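Local coordinates for protein monopolin complex subunit CSM1 (Candida glabrata, PDB 6MJC) that binds a peptide of the kinetochore protein Dsn1 and so probably helps recruit the monopolin complex to kinetochores, at residues D27-G30 and L31-D34; K72-T75 and A76-Q80. All coordinates share one frame; numbering follows the deposited sequence.

Overall arrangement
Interaction 1 and interaction 2 are two local networks of side-chain and backbone bonds, each at a place where the chain changes direction or structure. In 27-34 a loop turns between strands 19-26 and 30-37 of the antiparallel sheet; in 72-80 a loop after strand 63-69 becomes helix 76-85. Their centres lie about 26 Å apart, about 13 Å and 17 Å from the centre of the chain, and although their nearest atoms come within about 5 Å they do not touch. Both rely on an acidic side chain that gathers several donors: Asp-27 in interaction 1, Glu-78 in interaction 2. Interaction 1 also meets the bound Dsn1 peptide, whereas interaction 2 shapes a helix start at the surface.

Interaction 1: residues D27-G30 and L31-D34; sequences DDTG and LWFD
Trp-32 gives the N-H of its indole to the hydroxyl of Thr-29, NE1 lying 2.9 Å from OG1, with the oxygen only 15° out of the ring plane. A threonine suits this place because its hydroxyl accepts a hydrogen bond from the indole and donates one to Asp-27: Thr-29 OG1 is 2.5 Å from Asp-27 OD1, a short bond to the syn lone pair. With OG1 tucked between the backbone N and the carbonyl carbon (chi1 69°), the hydroxyl can serve both neighbours. The same carboxylate oxygen takes the backbone N-H of Gly-30, 3.3 Å from N to OD1, and, together with the backbone bond from Asp-27 N to Gly-30 O, closes the turn. Gly-30 O lies at the indole edge, 3.5 Å from Trp-32 CD1; the backbone angles of Gly-30 leave no room for a side chain, which is why glycine sits here. The buried indole lies nearly parallel to the ring of Tyr-25 and touches Lys-47 and Val-51 of strand 44-52. The outer side is looser, with Asp-28 exposed and poorly ordered. Asp-27 OD2 is hydrogen-bonded to a polar side chain of the bound Dsn1 peptide. Asp-27 thus sets an Asx motif in the turn of a beta-hairpin, beside the peptide site.

Interaction 2: residues K72-T75 and A76-Q80; sequences KQRT and AEELQ
This is an N-terminal cap at the surface, where the loop after strand 63-69 enters helix 76-85: a capping box between Thr-75 and Glu-78. Thr-75 OG1 accepts the backbone N-H of Glu-78 at 3.1 Å from N, taking up an amide of the first turn, whose partner four residues back would lie outside the helix. A chi1 of 66° turns the hydroxyl in over that turn. In return, with CG beside its own backbone N (chi1 -66°), the outstretched chain of Glu-78 runs back along the helix start and brings OE2 to 3.1 Å from Thr-75 N. A glutamate three residues after the cap is the classic partner in a capping box. Arg-74 NE meets the same OE2 at 3.0 Å in a salt bridge, close to the guanidinium plane, and reaches it from the face of the carboxylate opposite to Thr-75 N. A water bonded to Gln-73 O also donates to OE2, so three partners grip this oxygen, which probably steadies its negative charge. The first full helical bond runs from Leu-79 N to Thr-75 O, 2.9 Å. Arg-74 NH1 makes a second salt bridge to Asp-45 of strand 44-52, tying the start of helix 76-85 to the sheet.

Interaction 1: residues D27-G30 and L31-D34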
loop_
_atom_site.group_PDB
_atom_site.type_symbol
_atom_site.label_atom_id
_atom_site.label_comp_id
_atom_site.label_asym_id
_atom_site.label_seq_id
_atom_site.Cartn_x
_atom_site.Cartn_y
_atom_site.Cartn_z
ATOM N N ASP A 27 4.624 2.975 14.408
ATOM C CA ASP A 27 4.108 3.940 15.370
ATOM C C ASP A 27 3.021 3.219 16.172
ATOM O O ASP A 27 2.924 1.981 16.229
ATOM C CB ASP A 27 3.651 5.267 14.694
ATOM C CG ASP A 27 2.395 5.134 13.821
ATOM O OD1 ASP A 27 1.740 4.087 13.767
ATOM O OD2 ASP A 27 2.043 6.126 13.171
ATOM N N ASP A 28 2.174 3.995 16.845
ATOM C CA ASP A 28 1.143 3.399 17.691
ATOM C C ASP A 28 0.119 2.627 16.866
ATOM O O ASP A 28 -0.371 1.572 17.294
ATOM C CB ASP A 28 0.441 4.473 18.531
ATOM C CG ASP A 28 1.183 4.785 19.811
ATOM O OD1 ASP A 28 2.339 4.326 19.954
ATOM O OD2 ASP A 28 0.612 5.484 20.669
ATOM N N THR A 29 -0.203 3.123 15.676
ATOM C CA THR A 29 -1.238 2.508 14.857
ATOM C C THR A 29 -0.777 1.180 14.246
ATOM O O THR A 29 -1.603 0.299 14.002
ATOM C CB THR A 29 -1.643 3.473 13.743
ATOM O OG1 THR A 29 -0.554 3.587 12.830
ATOM C CG2 THR A 29 -2.017 4.878 14.301
ATOM N N GLY A 30 0.508 1.031 13.940
ATOM C CA GLY A 30 0.977 -0.207 13.341
ATOM C C GLY A 30 2.279 -0.002 12.580
ATOM O O GLY A 30 3.055 0.893 12.886
ATOM N N LEU A 31 2.499 -0.866 11.602
ATOM C CA LEU A 31 3.745 -0.945 10.857
ATOM C C LEU A 31 3.479 -0.476 9.447
ATOM O O LEU A 31 2.535 -0.957 8.811
ATOM C CB LEU A 31 4.288 -2.377 10.858
ATOM C CG LEU A 31 5.467 -2.598 9.922
ATOM C CD1 LEU A 31 6.670 -1.792 10.319
ATOM C CD2 LEU A 31 5.805 -4.105 9.890
ATOM N N TRP A 32 4.264 0.510 8.990
ATOM C CA TRP A 32 4.020 1.210 7.746
ATOM C C TRP A 32 5.260 1.180 6.886
ATOM O O TRP A 32 6.379 1.249 7.396
ATOM C CB TRP A 32 3.611 2.702 7.979
ATOM C CG TRP A 32 2.339 2.849 8.713
ATOM C CD1 TRP A 32 2.133 2.671 10.067
ATOM C CD2 TRP A 32 1.086 3.167 8.154
ATOM N NE1 TRP A 32 0.823 2.890 10.373
ATOM C CE2 TRP A 32 0.147 3.190 9.218
ATOM C CE3 TRP A 32 0.644 3.413 6.851
ATOM C CZ2 TRP A 32 -1.200 3.497 9.021
ATOM C CZ3 TRP A 32 -0.705 3.709 6.657
ATOM C CH2 TRP A 32 -1.607 3.741 7.735
ATOM N N PHE A 33 5.067 1.121 5.559
ATOM C CA PHE A 33 6.238 1.266 4.707
ATOM C C PHE A 33 5.903 1.796 3.328
ATOM O O PHE A 33 4.812 1.574 2.811
ATOM C CB PHE A 33 6.996 -0.030 4.535
ATOM C CG PHE A 33 6.161 -1.187 4.139
ATOM C CD1 PHE A 33 5.550 -1.946 5.114
ATOM C CD2 PHE A 33 6.013 -1.555 2.820
ATOM C CE1 PHE A 33 4.798 -3.040 4.791
ATOM C CE2 PHE A 33 5.265 -2.685 2.480
ATOM C CZ PHE A 33 4.651 -3.418 3.468
ATOM N N ASP A 34 6.863 2.513 2.751
ATOM C CA ASP A 34 6.711 3.093 1.424
ATOM C C ASP A 34 7.212 2.061 0.429
ATOM O O ASP A 34 8.224 1.401 0.677
ATOM C CB ASP A 34 7.537 4.361 1.258
ATOM C CG ASP A 34 6.816 5.589 1.718
ATOM O OD1 ASP A 34 5.732 5.476 2.320
ATOM O OD2 ASP A 34 7.346 6.683 1.465
#

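Interaction 2: residues K72-T75 and A76-Q80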
loop_
_atom_site.group_PDB
_atom_site.type_symbol
_atom_site.label_atom_id
_atom_site.label_comp_id
_atom_site.label_asym_id
_atom_site.label_seq_id
_atom_site.Cartn_x
_atom_site.Cartn_y
_atom_site.Cartn_z
ATOM N N LYS A 72 1.886 12.298 -5.782
ATOM C CA LYS A 72 2.721 13.484 -5.883
ATOM C C LYS A 72 4.069 13.181 -6.504
ATOM O O LYS A 72 4.673 14.059 -7.147
ATOM C CB LYS A 72 2.914 14.038 -4.474
ATOM C CG LYS A 72 1.864 15.031 -4.050
ATOM C CD LYS A 72 2.082 15.398 -2.595
ATOM C CE LYS A 72 1.574 16.792 -2.283
ATOM N NZ LYS A 72 0.232 17.055 -2.870
ATOM N N GLN A 73 4.525 11.933 -6.352
ATOM C CA GLN A 73 5.828 11.501 -6.836
ATOM C C GLN A 73 5.859 11.261 -8.333
ATOM O O GLN A 73 6.939 11.016 -8.870
ATOM C CB GLN A 73 6.262 10.181 -6.172
ATOM C CG GLN A 73 6.548 10.218 -4.707
ATOM C CD GLN A 73 7.093 8.889 -4.223
ATOM O OE1 GLN A 73 7.761 8.167 -4.965
ATOM N NE2 GLN A 73 6.796 8.553 -2.982
ATOM N N ARG A 74 4.720 11.277 -8.994
ATOM C CA ARG A 74 4.620 11.056 -10.431
ATOM C C ARG A 74 4.666 12.373 -11.183
ATOM O O ARG A 74 4.247 13.415 -10.669
ATOM C CB ARG A 74 3.306 10.325 -10.765
ATOM C CG ARG A 74 3.128 8.946 -10.115
ATOM C CD ARG A 74 3.725 7.773 -10.924
ATOM N NE ARG A 74 5.177 7.839 -10.994
ATOM C CZ ARG A 74 5.995 7.417 -10.042
ATOM N NH1 ARG A 74 5.515 6.898 -8.909
ATOM N NH2 ARG A 74 7.304 7.504 -10.215
ATOM N N THR A 75 5.178 12.322 -12.409
ATOM C CA THR A 75 4.944 13.391 -13.363
ATOM C C THR A 75 3.496 13.314 -13.864
ATOM O O THR A 75 2.828 12.284 -13.768
ATOM C CB THR A 75 5.882 13.329 -14.573
ATOM O OG1 THR A 75 5.580 12.138 -15.322
ATOM C CG2 THR A 75 7.361 13.377 -14.204
ATOM N N ALA A 76 3.023 14.410 -14.438
ATOM C CA ALA A 76 1.697 14.414 -15.053
ATOM C C ALA A 76 1.559 13.338 -16.128
ATOM O O ALA A 76 0.528 12.660 -16.210
ATOM C CB ALA A 76 1.409 15.791 -15.649
ATOM N N GLU A 77 2.570 13.174 -16.977
ATOM C CA GLU A 77 2.470 12.162 -18.026
ATOM C C GLU A 77 2.428 10.758 -17.438
ATOM O O GLU A 77 1.711 9.883 -17.939
ATOM C CB GLU A 77 3.635 12.265 -19.008
ATOM C CG GLU A 77 3.647 11.077 -19.982
ATOM C CD GLU A 77 4.514 11.307 -21.191
ATOM O OE1 GLU A 77 5.643 11.809 -21.021
ATOM O OE2 GLU A 77 4.058 10.994 -22.311
ATOM N N GLU A 78 3.213 10.505 -16.389
ATOM C CA GLU A 78 3.175 9.186 -15.778
ATOM C C GLU A 78 1.806 8.925 -15.157
ATOM O O GLU A 78 1.277 7.808 -15.226
ATOM C CB GLU A 78 4.282 9.044 -14.721
ATOM C CG GLU A 78 5.687 9.091 -15.300
ATOM C CD GLU A 78 6.769 9.309 -14.244
ATOM O OE1 GLU A 78 7.958 9.241 -14.615
ATOM O OE2 GLU A 78 6.438 9.547 -13.044
ATOM N N LEU A 79 1.235 9.929 -14.505
ATOM C CA LEU A 79 -0.080 9.741 -13.914
ATOM C C LEU A 79 -1.125 9.443 -14.988
ATOM O O LEU A 79 -1.999 8.584 -14.796
ATOM C CB LEU A 79 -0.470 10.985 -13.130
ATOM C CG LEU A 79 -1.755 10.870 -12.320
ATOM C CD1 LEU A 79 -1.717 9.739 -11.375
ATOM C CD2 LEU A 79 -1.932 12.233 -11.636
ATOM N N GLN A 80 -1.063 10.154 -16.115
ATOM C CA GLN A 80 -1.991 9.882 -17.209
ATOM C C GLN A 80 -1.894 8.433 -17.667
ATOM O O GLN A 80 -2.922 7.777 -17.870
ATOM C CB GLN A 80 -1.735 10.811 -18.391
ATOM C CG GLN A 80 -2.016 12.291 -18.165
ATOM C CD GLN A 80 -1.924 13.106 -19.467
ATOM O OE1 GLN A 80 -1.259 14.142 -19.527
ATOM N NE2 GLN A 80 -2.602 12.636 -20.507
HETATM O O HOH W 1 8.433 10.568 -11.261
#